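Local atomic coordinates of aminotransferase (Neisseria meningitidis Z2491, PDB entry 3JTX), a protein that probably transfers amino groups between amino acids and keto acids, using pyridoxal phosphate held as a Schiff base on an active-site lysine. Residues Pro128-Gln131 and Ile132-Gly135; Ser160-Glu163 and Glu164-Lys167; Phe173-Ser176 and Pro177-Pro180; Asp195-Lys199 and Tyr200-Ile204. One frame throughout, in Å; residues are numbered along the deposited sequence.

Contact 1. Residues Pro128-Gln131 and Ile132-Gly135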
loop_
_atom_site.group_PDB
_atom_site.type_symbol
_atom_site.label_atom_id
_atom_site.label_comp_id
_atom_site.label_asym_id
_atom_site.label_seq_id
_atom_site.Cartn_x
_atom_site.Cartn_y
_atom_site.Cartn_z
ATOM N N PRO A 128 -0.269 21.916 -16.369
ATOM C CA PRO A 128 -0.231 21.495 -14.958
ATOM C C PRO A 128 -0.381 19.990 -14.716
ATOM O O PRO A 128 -1.037 19.285 -15.506
ATOM C CB PRO A 128 -1.408 22.259 -14.322
ATOM C CG PRO A 128 -1.643 23.405 -15.194
ATOM C CD PRO A 128 -1.332 22.908 -16.595
ATOM N N PHE A 129 0.221 19.519 -13.621
ATOM C CA PHE A 129 0.312 18.086 -13.329
ATOM C C PHE A 129 -0.279 17.735 -11.965
ATOM O O PHE A 129 -0.543 18.605 -11.141
ATOM C CB PHE A 129 1.778 17.615 -13.421
ATOM C CG PHE A 129 2.707 18.245 -12.414
ATOM C CD1 PHE A 129 3.310 19.472 -12.670
ATOM C CD2 PHE A 129 3.010 17.595 -11.223
ATOM C CE1 PHE A 129 4.163 20.055 -11.748
ATOM C CE2 PHE A 129 3.879 18.163 -10.301
ATOM C CZ PHE A 129 4.450 19.402 -10.560
ATOM N N TYR A 130 -0.498 16.442 -11.751
ATOM C CA TYR A 130 -0.874 15.909 -10.444
ATOM C C TYR A 130 0.394 15.434 -9.767
ATOM O O TYR A 130 1.188 14.692 -10.357
ATOM C CB TYR A 130 -1.877 14.757 -10.599
ATOM C CG TYR A 130 -2.361 14.096 -9.323
ATOM C CD1 TYR A 130 -3.020 14.818 -8.333
ATOM C CD2 TYR A 130 -2.223 12.721 -9.141
ATOM C CE1 TYR A 130 -3.511 14.177 -7.176
ATOM C CE2 TYR A 130 -2.705 12.075 -7.985
ATOM C CZ TYR A 130 -3.337 12.801 -7.011
ATOM O OH TYR A 130 -3.795 12.141 -5.870
ATOM N N GLN A 131 0.567 15.891 -8.527
ATOM C CA GLN A 131 1.738 15.634 -7.661
ATOM C C GLN A 131 2.398 14.260 -7.810
ATOM O O GLN A 131 3.627 14.169 -7.975
ATOM C CB GLN A 131 1.312 15.843 -6.175
ATOM C CG GLN A 131 0.081 14.908 -5.696
ATOM C CD GLN A 131 -1.026 15.639 -4.881
ATOM O OE1 GLN A 131 -1.566 15.104 -3.891
ATOM N NE2 GLN A 131 -1.358 16.845 -5.295
ATOM N N ILE A 132 1.591 13.194 -7.771
ATOM C CA ILE A 132 2.096 11.816 -7.791
ATOM C C ILE A 132 2.905 11.537 -9.057
ATOM O O ILE A 132 3.891 10.830 -9.013
ATOM C CB ILE A 132 0.941 10.768 -7.670
ATOM C CG1 ILE A 132 0.349 10.773 -6.260
ATOM C CG2 ILE A 132 1.435 9.367 -8.015
ATOM C CD1 ILE A 132 1.354 10.492 -5.174
ATOM N N TYR A 133 2.499 12.125 -10.195
ATOM C CA TYR A 133 3.219 11.867 -11.456
ATOM C C TYR A 133 4.697 12.265 -11.320
ATOM O O TYR A 133 5.595 11.532 -11.747
ATOM C CB TYR A 133 2.598 12.582 -12.673
ATOM C CG TYR A 133 1.105 12.418 -12.851
ATOM C CD1 TYR A 133 0.401 11.352 -12.270
ATOM C CD2 TYR A 133 0.379 13.338 -13.607
ATOM C CE1 TYR A 133 -0.981 11.238 -12.417
ATOM C CE2 TYR A 133 -0.995 13.204 -13.775
ATOM C CZ TYR A 133 -1.661 12.168 -13.174
ATOM O OH TYR A 133 -3.018 12.095 -13.306
ATOM N N GLU A 134 4.935 13.423 -10.718
ATOM C CA GLU A 134 6.290 13.925 -10.522
ATOM C C GLU A 134 7.045 13.106 -9.476
ATOM O O GLU A 134 8.161 12.660 -9.709
ATOM C CB GLU A 134 6.243 15.382 -10.084
ATOM C CG GLU A 134 7.622 15.956 -9.802
ATOM C CD GLU A 134 7.571 17.309 -9.102
ATOM O OE1 GLU A 134 6.760 17.510 -8.159
ATOM O OE2 GLU A 134 8.381 18.158 -9.493
ATOM N N GLY A 135 6.434 12.915 -8.310
ATOM C CA GLY A 135 7.090 12.173 -7.240
ATOM C C GLY A 135 7.450 10.752 -7.626
ATOM O O GLY A 135 8.549 10.281 -7.336
HETATM O O HOH W 1 5.135 15.947 -6.289
#
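I132 meets the ring of Y130 through its CG1, 3.7 Å from Y130 CE2. I132 has two conformers, and this contact, made in one, is tentative. There the two side chains lie alongside each other. The ring of Y130 also carries Q131 CG over one face.

Y133 follows, and its N-H bonds Y130 O at 2.9 Å. Y133 CG stands anti to its carbonyl carbon (chi1 -49°), and this carries the ring back beneath Y130. Y130 CB sits over a face of the Y133 ring in a CH-pi contact, 3.8 Å from the centroid. The ring of Y130 comes on edge-first, making a T-shaped pair with planes at 70°. The hydroxyls go elsewhere: Y133 OH bonds D207 and Y130 OH bonds R101.

E134 gives a weak N-H bond to Q131 O. Its OE1 lies 3.6 Å from F129 CE2, and a water donates to both E134 OE1 and Q131 O. E134 OE2 forms a salt bridge with R361.

G135 N bonds Q131 O at 3.1 Å, with an angle of 175° at the hydrogen. This is the first regular turn of the helix.

The turn joins strand 122-127 to helix 131-139. Y133 stacks on F173 of strand 169-175. I132 packs on R101 and L104 of helix 100-111, and on Y273 of the second subunit.

Contact 2. Residues Ser160-Glu163 and Glu164-Lys167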
loop_
_atom_site.group_PDB
_atom_site.type_symbol
_atom_site.label_atom_id
_atom_site.label_comp_id
_atom_site.label_asym_id
_atom_site.label_seq_id
_atom_site.Cartn_x
_atom_site.Cartn_y
_atom_site.Cartn_z
ATOM N N SER A 160 6.107 19.732 -28.090
ATOM C CA SER A 160 7.149 20.348 -27.268
ATOM C C SER A 160 8.131 19.324 -26.683
ATOM O O SER A 160 9.171 19.708 -26.145
ATOM C CB SER A 160 6.514 21.130 -26.121
ATOM O OG SER A 160 5.679 20.294 -25.331
ATOM N N ILE A 161 7.809 18.034 -26.763
ATOM C CA ILE A 161 8.736 16.996 -26.333
ATOM C C ILE A 161 9.603 16.636 -27.546
ATOM O O ILE A 161 9.077 16.334 -28.608
ATOM C CB ILE A 161 8.000 15.738 -25.803
ATOM C CG1 ILE A 161 6.968 16.095 -24.718
ATOM C CG2 ILE A 161 9.005 14.706 -25.296
ATOM C CD1 ILE A 161 7.548 16.627 -23.455
ATOM N N SER A 162 10.921 16.685 -27.388
ATOM C CA SER A 162 11.841 16.388 -28.490
ATOM C C SER A 162 11.907 14.894 -28.815
ATOM O O SER A 162 11.521 14.056 -27.999
ATOM C CB SER A 162 13.237 16.899 -28.147
ATOM O OG SER A 162 13.779 16.188 -27.056
ATOM N N GLU A 163 12.405 14.570 -30.008
ATOM C CA GLU A 163 12.579 13.178 -30.437
ATOM C C GLU A 163 13.539 12.456 -29.507
ATOM O O GLU A 163 13.346 11.288 -29.198
ATOM C CB GLU A 163 13.127 13.082 -31.874
ATOM C CG GLU A 163 12.219 13.657 -32.954
ATOM C CD GLU A 163 12.912 13.785 -34.310
ATOM O OE1 GLU A 163 13.475 12.771 -34.797
ATOM O OE2 GLU A 163 12.899 14.903 -34.884
ATOM N N GLU A 164 14.582 13.162 -29.076
ATOM C CA GLU A 164 15.566 12.615 -28.147
ATOM C C GLU A 164 14.909 12.124 -26.852
ATOM O O GLU A 164 15.191 11.020 -26.374
ATOM C CB GLU A 164 16.634 13.676 -27.828
ATOM C CG GLU A 164 17.897 13.124 -27.150
ATOM C CD GLU A 164 17.766 12.924 -25.622
ATOM O OE1 GLU A 164 17.027 13.685 -24.950
ATOM O OE2 GLU A 164 18.429 11.994 -25.093
ATOM N N VAL A 165 14.028 12.936 -26.288
ATOM C CA VAL A 165 13.274 12.516 -25.107
ATOM C C VAL A 165 12.314 11.379 -25.455
ATOM O O VAL A 165 12.267 10.382 -24.744
ATOM C CB VAL A 165 12.487 13.679 -24.504
ATOM C CG1 VAL A 165 11.588 13.195 -23.349
ATOM C CG2 VAL A 165 13.454 14.774 -24.037
ATOM N N TRP A 166 11.542 11.525 -26.537
ATOM C CA TRP A 166 10.586 10.464 -26.909
ATOM C C TRP A 166 11.262 9.105 -27.007
ATOM O O TRP A 166 10.711 8.112 -26.552
ATOM C CB TRP A 166 9.838 10.759 -28.217
ATOM C CG TRP A 166 8.719 11.722 -28.082
ATOM C CD1 TRP A 166 8.598 12.927 -28.711
ATOM C CD2 TRP A 166 7.557 11.587 -27.246
ATOM N NE1 TRP A 166 7.439 13.552 -28.312
ATOM C CE2 TRP A 166 6.777 12.746 -27.421
ATOM C CE3 TRP A 166 7.099 10.591 -26.378
ATOM C CZ2 TRP A 166 5.570 12.945 -26.747
ATOM C CZ3 TRP A 166 5.905 10.788 -25.703
ATOM C CH2 TRP A 166 5.154 11.958 -25.888
ATOM N N LYS A 167 12.466 9.062 -27.579
ATOM C CA LYS A 167 13.169 7.794 -27.740
ATOM C C LYS A 167 13.511 7.110 -26.411
ATOM O O LYS A 167 13.678 5.896 -26.388
ATOM C CB LYS A 167 14.422 7.974 -28.584
ATOM C CG LYS A 167 14.135 8.215 -30.061
ATOM C CD LYS A 167 15.417 8.519 -30.835
ATOM C CE LYS A 167 15.161 8.565 -32.339
ATOM N NZ LYS A 167 16.411 8.759 -33.125
#
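An N-cap starts the short helix 163-167, with S162 at the capping position. S162 OG accepts a weak bond from V165 N at 3.4 Å. The hydroxyl reaches that N-H because OG lies between the backbone N and the carbonyl carbon of its own residue (chi1 66°). V165 CG2 packs close to the same oxygen, 3.3 Å from S162 OG.

The first turn is closed by two backbone bonds. W166 N bonds S162 O at 2.9 Å, and K167 N bonds E163 O at the same length.

I161, just before the cap, folds onto the helix. Its CG2 branch lies over a face of the W166 indole, 3.6 Å from the centroid of the five-membered ring and 13° off the ring normal. This is a CH-pi contact. I161 CB lies near W166 NE1 and CE2, 3.4 Å from NE1, and I161 CG1 reaches toward W166 CZ2. I161 CG2 also touches V165 CG1 at 3.6 Å, and the two side chains cross at about a right angle.

K167 CG lies 3.3 Å from E163 O. E164 turns to R168, with which OE2 makes a salt bridge.

V165 and W166 reach A122 and V124 of strand 122-127, and W166 stacks on Y200. The contact of I161 with W166, beside a serine N-cap, is a hydrophobic staple at a helix start.

Contact 3. Residues Phe173-Ser176 and Pro177-Pro180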
loop_
_atom_site.group_PDB
_atom_site.type_symbol
_atom_site.label_atom_id
_atom_site.label_comp_id
_atom_site.label_asym_id
_atom_site.label_seq_id
_atom_site.Cartn_x
_atom_site.Cartn_y
_atom_site.Cartn_z
ATOM N N PHE A 173 1.705 9.788 -18.889
ATOM C CA PHE A 173 0.457 9.939 -18.115
ATOM C C PHE A 173 -0.574 10.762 -18.892
ATOM O O PHE A 173 -0.223 11.764 -19.523
ATOM C CB PHE A 173 0.698 10.700 -16.817
ATOM C CG PHE A 173 1.466 9.942 -15.791
ATOM C CD1 PHE A 173 0.884 8.884 -15.124
ATOM C CD2 PHE A 173 2.763 10.312 -15.470
ATOM C CE1 PHE A 173 1.590 8.186 -14.152
ATOM C CE2 PHE A 173 3.470 9.624 -14.486
ATOM C CZ PHE A 173 2.874 8.566 -13.837
ATOM N N VAL A 174 -1.829 10.339 -18.836
ATOM C CA VAL A 174 -2.977 11.164 -19.225
ATOM C C VAL A 174 -3.900 11.301 -18.010
ATOM O O VAL A 174 -4.115 10.345 -17.279
ATOM C CB VAL A 174 -3.747 10.547 -20.421
ATOM C CG1 VAL A 174 -5.065 11.320 -20.693
ATOM C CG2 VAL A 174 -2.873 10.503 -21.654
ATOM N N CYS A 175 -4.394 12.505 -17.747
ATOM C CA CYS A 175 -5.340 12.713 -16.657
ATOM C C CYS A 175 -6.618 13.246 -17.286
ATOM O O CYS A 175 -6.648 14.384 -17.766
ATOM C CB CYS A 175 -4.780 13.685 -15.619
ATOM S SG CYS A 175 -5.833 13.883 -14.153
ATOM N N SER A 176 -7.650 12.404 -17.323
ATOM C CA SER A 176 -8.881 12.694 -18.073
ATOM C C SER A 176 -10.106 12.101 -17.389
ATOM O O SER A 176 -10.207 10.883 -17.298
ATOM C CB SER A 176 -8.777 12.129 -19.486
ATOM O OG SER A 176 -9.909 12.488 -20.264
ATOM N N PRO A 177 -11.034 12.948 -16.889
ATOM C CA PRO A 177 -10.983 14.422 -16.847
ATOM C C PRO A 177 -9.765 14.949 -16.113
ATOM O O PRO A 177 -9.338 14.354 -15.123
ATOM C CB PRO A 177 -12.245 14.804 -16.068
ATOM C CG PRO A 177 -13.172 13.653 -16.285
ATOM C CD PRO A 177 -12.321 12.434 -16.379
ATOM N N ASN A 178 -9.243 16.083 -16.564
ATOM C CA ASN A 178 -8.016 16.617 -16.005
ATOM C C ASN A 178 -8.239 17.392 -14.703
ATOM O O ASN A 178 -9.244 18.083 -14.523
ATOM C CB ASN A 178 -7.327 17.513 -17.032
ATOM C CG ASN A 178 -5.957 17.952 -16.584
ATOM O OD1 ASN A 178 -5.790 19.051 -16.034
ATOM N ND2 ASN A 178 -4.965 17.102 -16.808
ATOM N N ASN A 179 -7.315 17.196 -13.771
ATOM C CA ASN A 179 -7.131 18.065 -12.615
ATOM C C ASN A 179 -5.884 18.877 -12.954
ATOM O O ASN A 179 -4.800 18.311 -13.047
ATOM C CB ASN A 179 -6.909 17.219 -11.365
ATOM C CG ASN A 179 -6.682 18.043 -10.106
ATOM O OD1 ASN A 179 -6.643 19.274 -10.148
ATOM N ND2 ASN A 179 -6.547 17.356 -8.965
ATOM N N PRO A 180 -6.006 20.209 -13.094
ATOM C CA PRO A 180 -7.106 21.107 -12.724
ATOM C C PRO A 180 -8.063 21.578 -13.833
ATOM O O PRO A 180 -9.050 22.227 -13.520
ATOM C CB PRO A 180 -6.348 22.333 -12.219
ATOM C CG PRO A 180 -5.151 22.419 -13.203
ATOM C CD PRO A 180 -4.815 20.971 -13.522
#
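Two weak hydrogen bonds span the turn at the end of strand 169-175, and both use C175. N178 ND2 donates to C175 O at 3.3 Å, with an angle of 150° at the hydrogen. N179 N donates to C175 SG at 3.6 Å and 162°. The sulfur is placed for this because it stands anti to the backbone N of C175 (chi1 -175°).

There are other close approaches across the turn. N178 CB lies 3.3 Å from C175 O, and N178 ND2 lies 3.6 Å from C175 CB. C175 SG is also 3.7 Å from P177 O.

Backbone shape does the rest. The peptide bonds before P177 and P180 are both cis, and each bends the chain sharply.

The polar ends have further partners. S176 OG bonds L185 N, and N178 OD1 bonds S181 N. N179 ND2 bonds O3 of the cofactor-bearing lysine at position 245, while N179 OD1 bonds R374.

The S-P-N-N-P sequence, its two cis prolines and an asparagine on the pyridine hydroxyl are characteristic of the active site of class I aminotransferases.

Contact 4. Residues Asp195-Lys199 and Tyr200-Ile204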
loop_
_atom_site.group_PDB
_atom_site.type_symbol
_atom_site.label_atom_id
_atom_site.label_comp_id
_atom_site.label_asym_id
_atom_site.label_seq_id
_atom_site.Cartn_x
_atom_site.Cartn_y
_atom_site.Cartn_z
ATOM N N ASP A 195 -0.771 7.214 -31.817
ATOM C CA ASP A 195 0.186 7.235 -32.912
ATOM C C ASP A 195 1.617 7.415 -32.369
ATOM O O ASP A 195 2.546 6.756 -32.843
ATOM C CB ASP A 195 -0.174 8.314 -33.936
ATOM C CG ASP A 195 -1.448 7.968 -34.758
ATOM O OD1 ASP A 195 -1.820 6.789 -34.868
ATOM O OD2 ASP A 195 -2.082 8.880 -35.305
ATOM N N LEU A 196 1.791 8.287 -31.378
ATOM C CA LEU A 196 3.093 8.430 -30.710
ATOM C C LEU A 196 3.531 7.119 -30.041
ATOM O O LEU A 196 4.702 6.730 -30.114
ATOM C CB LEU A 196 3.075 9.592 -29.707
ATOM C CG LEU A 196 3.183 10.996 -30.323
ATOM C CD1 LEU A 196 2.714 12.029 -29.345
ATOM C CD2 LEU A 196 4.615 11.294 -30.791
ATOM N N GLN A 197 2.587 6.413 -29.422
ATOM C CA GLN A 197 2.874 5.100 -28.855
ATOM C C GLN A 197 3.366 4.113 -29.918
ATOM O O GLN A 197 4.324 3.365 -29.681
ATOM C CB GLN A 197 1.652 4.536 -28.122
ATOM C CG GLN A 197 1.935 3.245 -27.359
ATOM C CD GLN A 197 0.725 2.752 -26.589
ATOM O OE1 GLN A 197 -0.339 2.546 -27.179
ATOM N NE2 GLN A 197 0.867 2.596 -25.260
ATOM N N ASP A 198 2.724 4.093 -31.083
ATOM C CA ASP A 198 3.156 3.186 -32.150
ATOM C C ASP A 198 4.554 3.524 -32.606
ATOM O O ASP A 198 5.307 2.646 -32.972
ATOM C CB ASP A 198 2.208 3.236 -33.363
ATOM C CG ASP A 198 0.884 2.560 -33.082
ATOM O OD1 ASP A 198 0.831 1.721 -32.173
ATOM O OD2 ASP A 198 -0.110 2.870 -33.756
ATOM N N LYS A 199 4.890 4.802 -32.583
ATOM C CA LYS A 199 6.204 5.254 -33.033
ATOM C C LYS A 199 7.292 4.922 -31.996
ATOM O O LYS A 199 8.365 4.431 -32.352
ATOM C CB LYS A 199 6.145 6.760 -33.293
ATOM C CG LYS A 199 7.387 7.351 -33.923
ATOM C CD LYS A 199 7.040 8.657 -34.646
ATOM C CE LYS A 199 8.271 9.414 -35.098
ATOM N NZ LYS A 199 9.020 8.692 -36.161
ATOM N N TYR A 200 6.999 5.157 -30.716
ATOM C CA TYR A 200 8.033 5.133 -29.663
ATOM C C TYR A 200 7.901 4.025 -28.620
ATOM O O TYR A 200 8.860 3.763 -27.903
ATOM C CB TYR A 200 8.083 6.480 -28.945
ATOM C CG TYR A 200 8.520 7.611 -29.827
ATOM C CD1 TYR A 200 9.796 7.625 -30.380
ATOM C CD2 TYR A 200 7.671 8.670 -30.101
ATOM C CE1 TYR A 200 10.207 8.652 -31.185
ATOM C CE2 TYR A 200 8.079 9.724 -30.908
ATOM C CZ TYR A 200 9.354 9.701 -31.450
ATOM O OH TYR A 200 9.789 10.719 -32.259
ATOM N N GLY A 201 6.732 3.397 -28.501
ATOM C CA GLY A 201 6.589 2.189 -27.681
ATOM C C GLY A 201 6.422 2.325 -26.168
ATOM O O GLY A 201 6.535 1.326 -25.444
ATOM N N PHE A 202 6.137 3.529 -25.677
ATOM C CA PHE A 202 5.887 3.741 -24.248
ATOM C C PHE A 202 4.531 3.138 -23.827
ATOM O O PHE A 202 3.688 2.842 -24.664
ATOM C CB PHE A 202 5.891 5.234 -23.892
ATOM C CG PHE A 202 4.986 6.071 -24.758
ATOM C CD1 PHE A 202 3.621 6.118 -24.522
ATOM C CD2 PHE A 202 5.508 6.832 -25.806
ATOM C CE1 PHE A 202 2.787 6.898 -25.327
ATOM C CE2 PHE A 202 4.686 7.606 -26.607
ATOM C CZ PHE A 202 3.318 7.637 -26.365
ATOM N N ILE A 203 4.352 2.995 -22.515
ATOM C CA ILE A 203 3.113 2.555 -21.906
ATOM C C ILE A 203 2.292 3.795 -21.648
ATOM O O ILE A 203 2.851 4.836 -21.319
ATOM C CB ILE A 203 3.409 1.836 -20.562
ATOM C CG1 ILE A 203 4.110 0.512 -20.839
ATOM C CG2 ILE A 203 2.144 1.616 -19.740
ATOM C CD1 ILE A 203 4.865 -0.045 -19.628
ATOM N N ILE A 204 0.978 3.705 -21.819
ATOM C CA ILE A 204 0.076 4.814 -21.451
ATOM C C ILE A 204 -0.645 4.490 -20.150
ATOM O O ILE A 204 -1.243 3.413 -20.022
ATOM C CB ILE A 204 -0.982 5.082 -22.558
ATOM C CG1 ILE A 204 -0.291 5.603 -23.821
ATOM C CG2 ILE A 204 -2.036 6.091 -22.065
ATOM C CD1 ILE A 204 -1.187 5.565 -25.081
#
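K199 and Y200 lie side by side, pointing the same way. K199 CG sits over the centre of one face of the Y200 ring, 3.9 Å from its centroid, in a CH-pi contact. The lysine chain continues along the ring, and its CE comes 3.5 Å from Y200 OH. L196 meets the same ring differently. Its CD2 lies in the ring plane at the edge, 3.8 Å from Y200 CE2.

The F202 ring turns back under the helix end. Its CG lies between the backbone N and the carbonyl carbon (chi1 52°), which brings the ring to Q197. Q197 CA sits over one face in a second CH-pi contact, 3.9 Å from the centroid. L196 CB and I204 CG1 lie at the edge of the ring, near its plane.

This is the exit of the helix in a beta-alpha-beta unit: strand 169-175, helix 187-200, strand 203-207. Y200 N bonds L196 O, and G201 N bonds Q197 O at 2.7 Å. G201 then leaves helical geometry with positive phi, 81°, a value that favours glycine.

Q197 extends from the helix toward the strand. Its NE2 donates to F202 O at 2.9 Å, and the acceptor lies only 9° out of the amide plane. I204 packs against this amide, with CG1 3.5 Å from Q197 NE2. The other amide atom, OE1, bonds R232, which also forms a salt bridge with D198. W166 of helix 163-167 meets the F202 ring.

Contacts 1 and 3 lie nearest the chain's centre, their centres about 11 Å apart. They touch where Y133 OH comes 3.3 Å from C175 CB and where P128 CB meets P180 CD at 3.7 Å. Contact 3 reaches the cofactor-bearing lysine directly through N179. A bound MES, probably from the crystallisation liquor, lies about 3 Å from the Q131 side chain of contact 1 and about 5 Å from the N179 side chain. Contacts 2 and 4 are farther out. Their centres are about 12 Å apart, joined by W166 CB to Y200 CE2 at 3.4 Å. Contacts 3 and 4 share a sheet through neighbouring strands 169-175 and 203-207; their nearest atoms are about 5 Å apart.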